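Side-chain contacts in catalase (Corynebacterium glutamicum, PDB 4B7H), which breaks down hydrogen peroxide to water and oxygen at a haem group, binds NADPH, and is inhibited by nitric oxide: residues E462-D465 against E466-E470; A187-V190 against T191-M194; L472-N475 against I476-M480; D493-N496 against N497-E500; D237-D241 against A242-K246. All coordinates share one frame; numbering follows the deposited sequence.

All five contacts are local, between neighbours on one helix or at its ends. None closes a long loop, and none nests in or crosses another. From the N terminus, contact 2 comes first, on helix 187-194. Contact 5 follows, where the loop after strand 223-232 enters helix 241-250. Contact 1 caps helix 466-479 after the turn from helix 454-463, and contact 3 lies further along that helix. Contact 4 ends helix 487-498. Contact 2 touches contacts 3 and 4, tying helix 187-194 to the C-terminal helices. Asn478 of contact 3 reaches Asp241 of contact 5. Contacts 1 and 2 both touch NADPH, and their centres are about 14 Å apart.

Contact 1: E462-D465 against E466-E470; sequences EVLD and EGEKE. With NDP (NADPH dihydro-nicotinamide-adenine-dinucleotide phosphate), chain H.
Glu468 reaches back from the first turn of helix 466-479 over the side chain of Asp465. Its CB lies beside Asp465 OD1. CG sits closer to the same oxygen, at 3.3 Å from Asp465 OD1. From there the chain runs extended, with chi2 at 172°, and carries the carboxylate back to the aspartate's own backbone N, beside Leu464 CA. OE1 accepts from Asp465 N at 2.8 Å, through its anti lone pair. The bond is nearly straight, 166° at the hydrogen. In return Asp465 OD1 accepts from Glu468 N at 2.8 Å, met nearly along its C-O bond. This pair of reciprocal bonds is a capping box, with Asp465 as the N-cap of the helix. The two side chains cross at about a right angle. Asp465 OD2 stands 3.6 Å from Glu468 OE1, a like-charge approach that the two backbone N-H groups probably ease. The other oxygen, Glu468 OE2, accepts from N6A of NADPH at 3.0 Å, so one carboxylate serves both the cap and the cofactor. Leu464 CD2 packs 3.5 Å from C6A of the adenine, and Val463 CG1 touches the adjoining ribose at O4B. A water donates to Val463 O and weakly to Glu468 OE1. Beyond the cap, Lys469 CG packs on Leu464 CB, while Lys469 NZ forms a salt bridge with Glu466 OE2 at 3.0 Å.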
# COMPACT_ATOMS: atom_id res chain seq x y z
N GLU A 462 8.26 18.74 47.63
CA GLU A 462 8.69 17.69 48.55
C GLU A 462 9.81 16.79 48.04
O GLU A 462 10.47 16.11 48.82
CB GLU A 462 7.49 16.83 48.96
CG GLU A 462 6.38 17.61 49.62
CD GLU A 462 5.19 16.75 50.01
OE1 GLU A 462 5.38 15.55 50.30
OE2 GLU A 462 4.06 17.27 50.02
N VAL A 463 10.04 16.77 46.73
CA VAL A 463 11.00 15.84 46.14
C VAL A 463 12.24 16.53 45.55
O VAL A 463 13.37 16.17 45.88
CB VAL A 463 10.36 14.98 45.03
CG1 VAL A 463 11.41 14.11 44.35
CG2 VAL A 463 9.23 14.13 45.61
N LEU A 464 12.02 17.49 44.66
CA LEU A 464 13.14 18.13 43.97
C LEU A 464 14.07 18.87 44.93
O LEU A 464 13.62 19.49 45.90
CB LEU A 464 12.64 19.12 42.92
CG LEU A 464 11.77 18.55 41.81
CD1 LEU A 464 11.45 19.64 40.80
CD2 LEU A 464 12.44 17.36 41.12
N ASP A 465 15.38 18.80 44.66
CA ASP A 465 16.31 19.63 45.42
C ASP A 465 16.33 21.06 44.86
O ASP A 465 15.69 21.34 43.84
CB ASP A 465 17.72 19.00 45.51
CG ASP A 465 18.44 18.87 44.17
OD1 ASP A 465 18.35 19.79 43.34
OD2 ASP A 465 19.13 17.85 43.96
N GLU A 466 17.03 21.97 45.52
CA GLU A 466 16.99 23.37 45.11
C GLU A 466 17.53 23.60 43.69
O GLU A 466 17.00 24.45 42.96
CB GLU A 466 17.70 24.26 46.13
CG GLU A 466 16.93 24.42 47.45
CD GLU A 466 15.54 24.99 47.23
OE1 GLU A 466 15.41 25.98 46.48
OE2 GLU A 466 14.57 24.44 47.80
N GLY A 467 18.55 22.85 43.31
CA GLY A 467 19.10 22.94 41.96
C GLY A 467 18.11 22.46 40.91
O GLY A 467 17.95 23.10 39.86
N GLU A 468 17.44 21.35 41.19
CA GLU A 468 16.41 20.84 40.30
C GLU A 468 15.26 21.83 40.15
O GLU A 468 14.74 22.02 39.05
CB GLU A 468 15.90 19.48 40.79
CG GLU A 468 16.93 18.36 40.67
CD GLU A 468 16.49 17.07 41.34
OE1 GLU A 468 15.93 17.14 42.46
OE2 GLU A 468 16.69 15.98 40.75
N LYS A 469 14.88 22.47 41.25
CA LYS A 469 13.79 23.43 41.23
C LYS A 469 14.14 24.64 40.37
O LYS A 469 13.31 25.13 39.58
CB LYS A 469 13.42 23.86 42.65
CG LYS A 469 12.77 22.76 43.45
CD LYS A 469 12.82 23.04 44.93
CE LYS A 469 11.75 24.02 45.34
NZ LYS A 469 11.79 24.26 46.81
N GLU A 470 15.38 25.12 40.49
CA GLU A 470 15.82 26.27 39.72
C GLU A 470 15.99 25.92 38.24
O GLU A 470 15.52 26.65 37.36
CB GLU A 470 17.11 26.86 40.29
CG GLU A 470 17.72 28.00 39.47
CD GLU A 470 16.89 29.28 39.49
OE1 GLU A 470 15.97 29.42 40.33
OE2 GLU A 470 17.18 30.18 38.66
PA NDP H . 8.98 9.34 46.75
O1A NDP H . 9.90 10.22 47.51
O2A NDP H . 8.84 7.99 47.36
O5B NDP H . 9.54 9.21 45.26
C5B NDP H . 9.93 10.36 44.54
C4B NDP H . 10.34 9.89 43.16
O4B NDP H . 10.71 11.01 42.37
C3B NDP H . 11.55 8.95 43.23
O3B NDP H . 11.36 7.85 42.36
C2B NDP H . 12.68 9.85 42.77
O2B NDP H . 13.81 9.19 42.23
C1B NDP H . 11.95 10.73 41.77
N9A NDP H . 12.73 11.91 41.35
C8A NDP H . 13.85 12.43 41.94
N7A NDP H . 14.27 13.50 41.23
C5A NDP H . 13.43 13.67 40.18
C6A NDP H . 13.39 14.60 39.14
N6A NDP H . 14.47 15.33 38.86
N1A NDP H . 12.38 14.53 38.21
C2A NDP H . 11.43 13.54 38.29
N3A NDP H . 11.47 12.61 39.31
C4A NDP H . 12.45 12.68 40.24
O3 NDP H . 7.56 10.10 46.61
PN NDP H . 6.26 9.51 45.85
O1N NDP H . 6.54 8.16 45.30
O2N NDP H . 5.11 9.74 46.76
O5D NDP H . 6.08 10.52 44.61
C5D NDP H . 6.27 11.91 44.79
C4D NDP H . 6.39 12.58 43.44
O4D NDP H . 7.53 12.07 42.77
C3D NDP H . 5.19 12.27 42.56
O3D NDP H . 4.18 13.26 42.69
C2D NDP H . 5.80 12.21 41.17
O2D NDP H . 5.72 13.48 40.57
C1D NDP H . 7.28 11.90 41.38
N1N NDP H . 7.61 10.52 40.97
C2N NDP H . 6.81 9.50 41.39
C3N NDP H . 7.07 8.18 41.04
C7N NDP H . 6.12 7.13 41.54
O7N NDP H . 5.94 5.97 40.77
N7N NDP H . 5.45 7.32 42.67
C4N NDP H . 8.25 7.78 40.19
C5N NDP H . 9.06 8.98 39.79
C6N NDP H . 8.71 10.27 40.18
P2B NDP H . 15.08 8.83 43.16
O1X NDP H . 15.56 10.12 43.80
O2X NDP H . 14.64 7.82 44.20
O3X NDP H . 16.14 8.24 42.25
O HOH W 1 15.36 14.48 44.62

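Contact 2: A187-V190 against T191-M194; sequences AHQV and TYLM. With NDP (NADPH dihydro-nicotinamide-adenine-dinucleotide phosphate), chain H.
Helix 187-194 forms one wall of the NADPH pocket, and its successive turns are joined by i to i+4 bonds. Ala187 O is gripped twice by Thr191. The backbone N donates at 3.0 Å from Thr191 N to Ala187 O, and the hydroxyl at 2.8 Å from Thr191 OG1 to Ala187 O. The two donors come from opposite faces of the carbonyl plane. Thr191 OG1 can fold back in this way because it stands beside its own backbone N, with chi1 at -58°. One turn on, Val190 and Met194 lie side by side and point the same way, with Val190 CG1 3.9 Å from Met194 CG. Gln189 takes another course. Its chain bends at chi2, 59°, and lays the amide obliquely against the Tyr192 ring, the planes 40° apart. Gln189 NE2 comes 3.9 Å from Tyr192 CD1, while OE1 bonds to Thr144. His188 and Tyr192 meet the cofactor. His188 NE2 shares a hydrogen bond of 2.7 Å with NADPH O2D, so the ribose oxygen meets the imidazole rim, close to the ring plane. Thr294 O holds His188 ND1, so both ring nitrogens have partners. Tyr192 CE2 touches the adenine at C2A, 3.5 Å away, and its OH bonds to Asn143 O and Arg197. His188 thus bonds the nicotinamide ribose and Tyr192, one turn on, packs against the adenine, on a helical wall of the catalase NADPH site.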
# COMPACT_ATOMS: atom_id res chain seq x y z
N ALA A 187 -0.30 18.79 33.40
CA ALA A 187 0.65 19.43 34.30
C ALA A 187 1.64 18.47 34.96
O ALA A 187 2.82 18.80 35.11
CB ALA A 187 -0.08 20.28 35.34
N HIS A 188 1.18 17.29 35.35
CA HIS A 188 2.10 16.35 36.00
C HIS A 188 3.25 15.99 35.08
O HIS A 188 4.43 16.15 35.44
CB HIS A 188 1.38 15.08 36.47
CG HIS A 188 2.17 14.28 37.45
ND1 HIS A 188 1.70 13.13 38.04
CD2 HIS A 188 3.42 14.47 37.95
CE1 HIS A 188 2.61 12.64 38.86
NE2 HIS A 188 3.66 13.44 38.83
N GLN A 189 2.93 15.54 33.87
CA GLN A 189 3.99 15.10 32.97
C GLN A 189 4.82 16.27 32.43
O GLN A 189 6.03 16.11 32.22
CB GLN A 189 3.44 14.26 31.82
CG GLN A 189 4.50 13.87 30.81
CD GLN A 189 5.64 13.09 31.43
OE1 GLN A 189 5.46 12.39 32.42
NE2 GLN A 189 6.82 13.17 30.82
N VAL A 190 4.21 17.43 32.22
CA VAL A 190 4.99 18.57 31.75
C VAL A 190 6.03 18.99 32.80
O VAL A 190 7.16 19.33 32.45
CB VAL A 190 4.10 19.74 31.29
CG1 VAL A 190 4.95 20.93 30.90
CG2 VAL A 190 3.24 19.31 30.11
N THR A 191 5.67 18.90 34.08
CA THR A 191 6.63 19.21 35.14
C THR A 191 7.80 18.22 35.11
O THR A 191 8.96 18.61 35.24
CB THR A 191 5.93 19.21 36.51
OG1 THR A 191 4.88 20.18 36.49
CG2 THR A 191 6.91 19.57 37.62
N TYR A 192 7.50 16.94 34.90
CA TYR A 192 8.53 15.92 34.78
C TYR A 192 9.41 16.17 33.54
O TYR A 192 10.64 16.09 33.61
CB TYR A 192 7.85 14.55 34.71
CG TYR A 192 8.72 13.32 34.83
CD1 TYR A 192 9.41 12.81 33.73
CD2 TYR A 192 8.79 12.61 36.03
CE1 TYR A 192 10.18 11.66 33.84
CE2 TYR A 192 9.55 11.45 36.14
CZ TYR A 192 10.24 10.99 35.04
OH TYR A 192 10.99 9.83 35.16
N LEU A 193 8.76 16.46 32.42
CA LEU A 193 9.44 16.70 31.14
C LEU A 193 10.37 17.92 31.18
O LEU A 193 11.45 17.92 30.58
CB LEU A 193 8.39 16.90 30.03
CG LEU A 193 8.91 17.37 28.67
CD1 LEU A 193 9.77 16.31 27.98
CD2 LEU A 193 7.74 17.80 27.78
N MET A 194 9.93 18.97 31.87
CA MET A 194 10.67 20.22 31.86
C MET A 194 11.82 20.22 32.87
O MET A 194 12.63 21.15 32.90
CB MET A 194 9.72 21.39 32.12
CG MET A 194 8.78 21.66 30.95
SD MET A 194 9.66 22.34 29.53
CE MET A 194 8.55 21.90 28.20
PA NDP H . 8.98 9.34 46.75
O1A NDP H . 9.90 10.22 47.51
O2A NDP H . 8.84 7.99 47.36
O5B NDP H . 9.54 9.21 45.26
C5B NDP H . 9.93 10.36 44.54
C4B NDP H . 10.34 9.89 43.16
O4B NDP H . 10.71 11.01 42.37
C3B NDP H . 11.55 8.95 43.23
O3B NDP H . 11.36 7.85 42.36
C2B NDP H . 12.68 9.85 42.77
O2B NDP H . 13.81 9.19 42.23
C1B NDP H . 11.95 10.73 41.77
N9A NDP H . 12.73 11.91 41.35
C8A NDP H . 13.85 12.43 41.94
N7A NDP H . 14.27 13.50 41.23
C5A NDP H . 13.43 13.67 40.18
C6A NDP H . 13.39 14.60 39.14
N6A NDP H . 14.47 15.33 38.86
N1A NDP H . 12.38 14.53 38.21
C2A NDP H . 11.43 13.54 38.29
N3A NDP H . 11.47 12.61 39.31
C4A NDP H . 12.45 12.68 40.24
O3 NDP H . 7.56 10.10 46.61
PN NDP H . 6.26 9.51 45.85
O1N NDP H . 6.54 8.16 45.30
O2N NDP H . 5.11 9.74 46.76
O5D NDP H . 6.08 10.52 44.61
C5D NDP H . 6.27 11.91 44.79
C4D NDP H . 6.39 12.58 43.44
O4D NDP H . 7.53 12.07 42.77
C3D NDP H . 5.19 12.27 42.56
O3D NDP H . 4.18 13.26 42.69
C2D NDP H . 5.80 12.21 41.17
O2D NDP H . 5.72 13.48 40.57
C1D NDP H . 7.28 11.90 41.38
N1N NDP H . 7.61 10.52 40.97
C2N NDP H . 6.81 9.50 41.39
C3N NDP H . 7.07 8.18 41.04
C7N NDP H . 6.12 7.13 41.54
O7N NDP H . 5.94 5.97 40.77
N7N NDP H . 5.45 7.32 42.67
C4N NDP H . 8.25 7.78 40.19
C5N NDP H . 9.06 8.98 39.79
C6N NDP H . 8.71 10.27 40.18
P2B NDP H . 15.08 8.83 43.16
O1X NDP H . 15.56 10.12 43.80
O2X NDP H . 14.64 7.82 44.20
O3X NDP H . 16.14 8.24 42.25

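Contact 3: L472-N475 against I476-M480; sequences LADN and ISNAM
With chi1 at 174°, Leu472 swings CG away from its own N, toward the next turn, and Ile476 holds CG1 opposite its carbonyl carbon, chi1 -68°. These torsions bring the two chains together one turn apart. They meet at an oblique angle, with Leu472 CD1 3.8 Å from Ile476 CD1. Ile476 CG1 also lies over the carbonyl of the turn before, 3.2 Å from Leu472 O. Ser477 OG stands between its own N and carbonyl carbon, chi1 55°. That places Ser477 OG 3.0 Å from both Ala473 O and Asp474 O. Ser477 N donates to Ala473 O in the usual helical way. On the outer side, Asp474 OD2 and Asn478 ND2 do not meet directly. A water lies between them, donating to Asp474 OD2 at 2.8 Å and accepting from Asn478 ND2 at 3.2 Å. Lys513 NZ, on helix 500-514, gathers this polar group: it forms a salt bridge with Asp474 OD1 and hydrogen bonds with Ser477 OG and Asn478 OD1. Asn478 ND2 also bonds to Asp241. Asn475 turns its amide toward helix 187-194, where ND2 donates to Met194 O. Leu472 and Ile476 pack on Met194, and Ile476 also meets Trp495. Ala479 N donates to Asn475 O at 3.0 Å. This is a helix of the C-terminal catalase helical domain, packed on helix 187-194 through Leu472 and Ile476 and joined to helix 500-514 through Lys513.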
# COMPACT_ATOMS: atom_id res chain seq x y z
N LEU A 472 14.47 23.62 36.63
CA LEU A 472 13.11 23.44 36.12
C LEU A 472 12.54 24.77 35.62
O LEU A 472 12.04 24.85 34.49
CB LEU A 472 12.21 22.85 37.20
CG LEU A 472 10.72 22.73 36.89
CD1 LEU A 472 10.46 21.80 35.69
CD2 LEU A 472 9.97 22.24 38.11
N ALA A 473 12.62 25.81 36.44
CA ALA A 473 12.11 27.12 36.04
C ALA A 473 12.86 27.66 34.83
O ALA A 473 12.26 28.27 33.93
CB ALA A 473 12.21 28.11 37.21
N ASP A 474 14.17 27.44 34.80
CA ASP A 474 15.00 27.91 33.69
C ASP A 474 14.63 27.18 32.41
O ASP A 474 14.51 27.79 31.35
CB ASP A 474 16.48 27.70 34.00
CG ASP A 474 17.38 28.57 33.15
OD1 ASP A 474 17.07 29.78 32.98
OD2 ASP A 474 18.40 28.05 32.64
N ASN A 475 14.43 25.86 32.51
CA ASN A 475 14.06 25.06 31.34
C ASN A 475 12.71 25.47 30.79
O ASN A 475 12.53 25.60 29.58
CB ASN A 475 14.03 23.58 31.70
CG ASN A 475 15.40 23.03 32.07
OD1 ASN A 475 16.43 23.61 31.74
ND2 ASN A 475 15.40 21.89 32.75
N ILE A 476 11.74 25.65 31.69
CA ILE A 476 10.40 26.06 31.27
C ILE A 476 10.46 27.39 30.53
O ILE A 476 9.89 27.53 29.44
CB ILE A 476 9.45 26.19 32.48
CG1 ILE A 476 9.17 24.82 33.11
CG2 ILE A 476 8.17 26.89 32.06
CD1 ILE A 476 8.61 24.90 34.53
N SER A 477 11.16 28.37 31.10
CA SER A 477 11.22 29.70 30.50
C SER A 477 11.93 29.68 29.14
O SER A 477 11.58 30.46 28.26
CB SER A 477 11.81 30.74 31.46
OG SER A 477 13.08 30.37 31.94
N ASN A 478 12.90 28.78 28.96
CA ASN A 478 13.51 28.56 27.65
C ASN A 478 12.50 28.01 26.65
O ASN A 478 12.41 28.48 25.52
CB ASN A 478 14.70 27.61 27.74
CG ASN A 478 15.95 28.27 28.30
OD1 ASN A 478 16.04 29.49 28.37
ND2 ASN A 478 16.92 27.45 28.71
N ALA A 479 11.73 27.02 27.09
CA ALA A 479 10.74 26.37 26.22
C ALA A 479 9.58 27.31 25.86
O ALA A 479 8.87 27.08 24.89
CB ALA A 479 10.23 25.10 26.87
N MET A 480 9.38 28.36 26.66
CA MET A 480 8.33 29.33 26.38
C MET A 480 8.69 30.34 25.30
O MET A 480 7.82 31.04 24.79
CB MET A 480 7.97 30.10 27.66
CG MET A 480 7.26 29.26 28.71
SD MET A 480 7.21 30.10 30.30
CE MET A 480 6.21 31.55 29.95
O HOH W 2 19.17 29.15 30.19

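Contact 4: D493-N496 against N497-E500; sequences DYWN and NVDE
Trp495 and Val498 lie side by side and point the same way from helix 487-498. Val498 CG2 approaches the six-membered ring of the indole obliquely, 3.9 Å from Trp495 CE3. CG2 stands beside the backbone N of Val498, because CG1 takes the anti place, chi1 171°. Tyr494 CD2 sits 3.6 Å above one indole face of Trp495, offset toward the rim, while Trp495 CE2 lies in the plane of the tyrosine ring at its edge. Within this helix the indole is met by Val498 and Tyr494; Trp177 also meets it, the planes about 65° apart. This is the end of one helix of the C-terminal helical domain. Here Tyr494 and Trp495 pack on helix 187-194, and Trp495 also on helix 500-514. Tyr494 OH bonds to Ser186. The last turn closes with Asp499 N donating to Trp495 O at 3.0 Å, almost straight at 177°. Asp499 then leaves helical geometry and serves as N-cap of the next helix, its OD1 accepting from Leu502 N. Its OD2 forms a salt bridge with Arg461. Asn497 folds over the carbonyl one turn back, with its CG 3.3 Å from Asp493 O, and its N donates to that oxygen at 2.9 Å. A water bridges the end of this helix and the start of the next, donating to Asn496 OD1 at 2.7 Å and to Glu500 O at 2.9 Å.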
# COMPACT_ATOMS: atom_id res chain seq x y z
N ASP A 493 -0.42 31.22 34.58
CA ASP A 493 -1.43 30.64 35.46
C ASP A 493 -1.19 29.16 35.69
O ASP A 493 -1.32 28.65 36.81
CB ASP A 493 -2.82 30.82 34.86
CG ASP A 493 -3.31 32.25 34.91
OD1 ASP A 493 -2.72 33.09 35.64
OD2 ASP A 493 -4.32 32.53 34.23
N TYR A 494 -0.85 28.46 34.62
CA TYR A 494 -0.59 27.02 34.65
C TYR A 494 0.51 26.72 35.66
O TYR A 494 0.34 25.86 36.53
CB TYR A 494 -0.19 26.62 33.25
CG TYR A 494 0.14 25.18 32.93
CD1 TYR A 494 -0.85 24.29 32.51
CD2 TYR A 494 1.46 24.74 32.92
CE1 TYR A 494 -0.53 22.98 32.13
CE2 TYR A 494 1.79 23.45 32.55
CZ TYR A 494 0.80 22.57 32.16
OH TYR A 494 1.15 21.31 31.77
N TRP A 495 1.63 27.43 35.57
CA TRP A 495 2.73 27.17 36.50
C TRP A 495 2.42 27.62 37.93
O TRP A 495 2.80 26.95 38.88
CB TRP A 495 4.06 27.72 35.97
CG TRP A 495 4.47 26.91 34.79
CD1 TRP A 495 4.51 27.30 33.47
CD2 TRP A 495 4.82 25.52 34.80
NE1 TRP A 495 4.89 26.25 32.67
CE2 TRP A 495 5.08 25.14 33.46
CE3 TRP A 495 4.95 24.56 35.81
CZ2 TRP A 495 5.47 23.85 33.11
CZ3 TRP A 495 5.33 23.28 35.47
CH2 TRP A 495 5.58 22.93 34.13
N ASN A 496 1.68 28.72 38.07
CA ASN A 496 1.23 29.13 39.40
C ASN A 496 0.37 28.06 40.05
O ASN A 496 0.46 27.84 41.26
CB ASN A 496 0.45 30.44 39.34
CG ASN A 496 1.34 31.65 39.14
OD1 ASN A 496 2.55 31.59 39.39
ND2 ASN A 496 0.75 32.75 38.70
N ASN A 497 -0.45 27.38 39.25
CA ASN A 497 -1.31 26.32 39.76
C ASN A 497 -0.53 25.10 40.23
O ASN A 497 -0.95 24.42 41.16
CB ASN A 497 -2.36 25.90 38.72
CG ASN A 497 -3.47 26.93 38.55
OD1 ASN A 497 -4.15 26.95 37.52
ND2 ASN A 497 -3.66 27.78 39.54
N VAL A 498 0.60 24.81 39.58
CA VAL A 498 1.48 23.77 40.09
C VAL A 498 2.06 24.19 41.45
O VAL A 498 1.96 23.46 42.44
CB VAL A 498 2.62 23.44 39.09
CG1 VAL A 498 3.64 22.52 39.72
CG2 VAL A 498 2.04 22.82 37.82
N ASP A 499 2.63 25.39 41.48
CA ASP A 499 3.20 25.95 42.71
C ASP A 499 3.45 27.44 42.50
O ASP A 499 4.02 27.84 41.48
CB ASP A 499 4.50 25.23 43.08
CG ASP A 499 5.13 25.78 44.32
OD1 ASP A 499 5.89 26.77 44.21
OD2 ASP A 499 4.87 25.24 45.42
N GLU A 500 3.03 28.26 43.46
CA GLU A 500 3.13 29.70 43.29
C GLU A 500 4.58 30.18 43.22
O GLU A 500 4.87 31.16 42.53
CB GLU A 500 2.38 30.43 44.40
CG GLU A 500 0.88 30.39 44.25
CD GLU A 500 0.17 31.23 45.29
OE1 GLU A 500 0.60 31.22 46.46
OE2 GLU A 500 -0.82 31.91 44.93
O HOH W 3 3.13 33.22 41.46

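Contact 5: D237-D241 against A242-K246; sequences DCFTD and AEAAK
Thr240 and Glu243 grip each other at the start of helix 241-250. Thr240 OG1, set between its own N and carbonyl carbon at chi1 61°, accepts from Glu243 N at 3.1 Å. Glu243 OE1 comes back to accept from Thr240 N at 2.9 Å. That N-H arrives on the anti side, 21° out of the carboxylate plane. The tight part lies beside this pair. Phe239 CB packs 3.8 Å from Ala244 CB, and Phe239 CD1 rests 3.7 Å from Glu243 CB. The phenyl ring and the carboxylate are almost perpendicular, 84° apart, with OE1 in the ring plane at its edge. Ala244 is buried, and its N donates to Thr240 O. The other side is wetter. A water gives one proton to Cys238 O and another to Glu243 OE1 at 2.7 Å, so this oxygen takes two bonds. Away from the water, Ala242 and Ala245 lie on the exposed outer part of the first turn. Asp241 turns from the cap to Arg121, with which it forms a salt bridge, and to Asn478 of the C-terminal helices. The reciprocal Thr-Glu bonds, with Thr240 as N-cap, are those of a capping box at a helix N terminus.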
# COMPACT_ATOMS: atom_id res chain seq x y z
N ASP A 237 21.27 9.98 34.59
CA ASP A 237 22.33 10.93 34.29
C ASP A 237 21.79 11.85 33.21
O ASP A 237 21.39 11.37 32.14
CB ASP A 237 23.58 10.18 33.80
CG ASP A 237 24.81 11.06 33.74
OD1 ASP A 237 24.75 12.21 34.22
OD2 ASP A 237 25.84 10.59 33.21
N CYS A 238 21.74 13.16 33.48
CA CYS A 238 21.03 14.08 32.59
C CYS A 238 21.90 15.24 32.12
O CYS A 238 22.71 15.77 32.89
CB CYS A 238 19.79 14.66 33.29
SG CYS A 238 18.62 13.43 33.91
N PHE A 239 21.71 15.63 30.86
CA PHE A 239 22.26 16.87 30.33
C PHE A 239 21.47 18.03 30.90
O PHE A 239 20.33 17.87 31.32
CB PHE A 239 22.09 16.93 28.81
CG PHE A 239 23.00 16.01 28.05
CD1 PHE A 239 24.38 16.03 28.26
CD2 PHE A 239 22.48 15.14 27.10
CE1 PHE A 239 25.21 15.17 27.56
CE2 PHE A 239 23.31 14.28 26.39
CZ PHE A 239 24.68 14.30 26.62
N THR A 240 22.08 19.21 30.93
CA THR A 240 21.30 20.43 31.08
C THR A 240 20.62 20.74 29.75
O THR A 240 20.91 20.11 28.74
CB THR A 240 22.19 21.63 31.44
OG1 THR A 240 23.13 21.84 30.37
CG2 THR A 240 22.94 21.38 32.74
N ASP A 241 19.73 21.72 29.75
CA ASP A 241 19.05 22.15 28.53
C ASP A 241 20.08 22.54 27.47
O ASP A 241 20.00 22.10 26.33
CB ASP A 241 18.13 23.33 28.86
CG ASP A 241 17.06 23.57 27.79
OD1 ASP A 241 16.49 22.59 27.27
OD2 ASP A 241 16.79 24.75 27.49
N ALA A 242 21.08 23.33 27.87
CA ALA A 242 22.11 23.79 26.94
C ALA A 242 22.98 22.65 26.40
O ALA A 242 23.29 22.60 25.20
CB ALA A 242 22.98 24.86 27.59
N GLU A 243 23.38 21.74 27.28
CA GLU A 243 24.20 20.60 26.88
C GLU A 243 23.48 19.73 25.87
O GLU A 243 24.07 19.31 24.88
CB GLU A 243 24.58 19.75 28.10
CG GLU A 243 25.64 20.37 28.99
CD GLU A 243 25.91 19.53 30.22
OE1 GLU A 243 24.97 18.88 30.72
OE2 GLU A 243 27.07 19.52 30.69
N ALA A 244 22.21 19.43 26.14
CA ALA A 244 21.43 18.56 25.27
C ALA A 244 21.29 19.15 23.87
O ALA A 244 21.41 18.44 22.87
CB ALA A 244 20.05 18.28 25.89
N ALA A 245 21.08 20.47 23.80
CA ALA A 245 20.96 21.15 22.52
C ALA A 245 22.28 21.15 21.76
O ALA A 245 22.30 21.00 20.53
CB ALA A 245 20.44 22.57 22.72
N LYS A 246 23.39 21.31 22.47
CA LYS A 246 24.70 21.22 21.82
C LYS A 246 24.95 19.83 21.24
O LYS A 246 25.39 19.69 20.10
CB LYS A 246 25.82 21.59 22.80
CG LYS A 246 27.21 21.66 22.16
CD LYS A 246 28.26 22.13 23.15
CE LYS A 246 29.63 22.30 22.50
NZ LYS A 246 30.43 21.04 22.50
O HOH W 4 24.73 17.68 33.18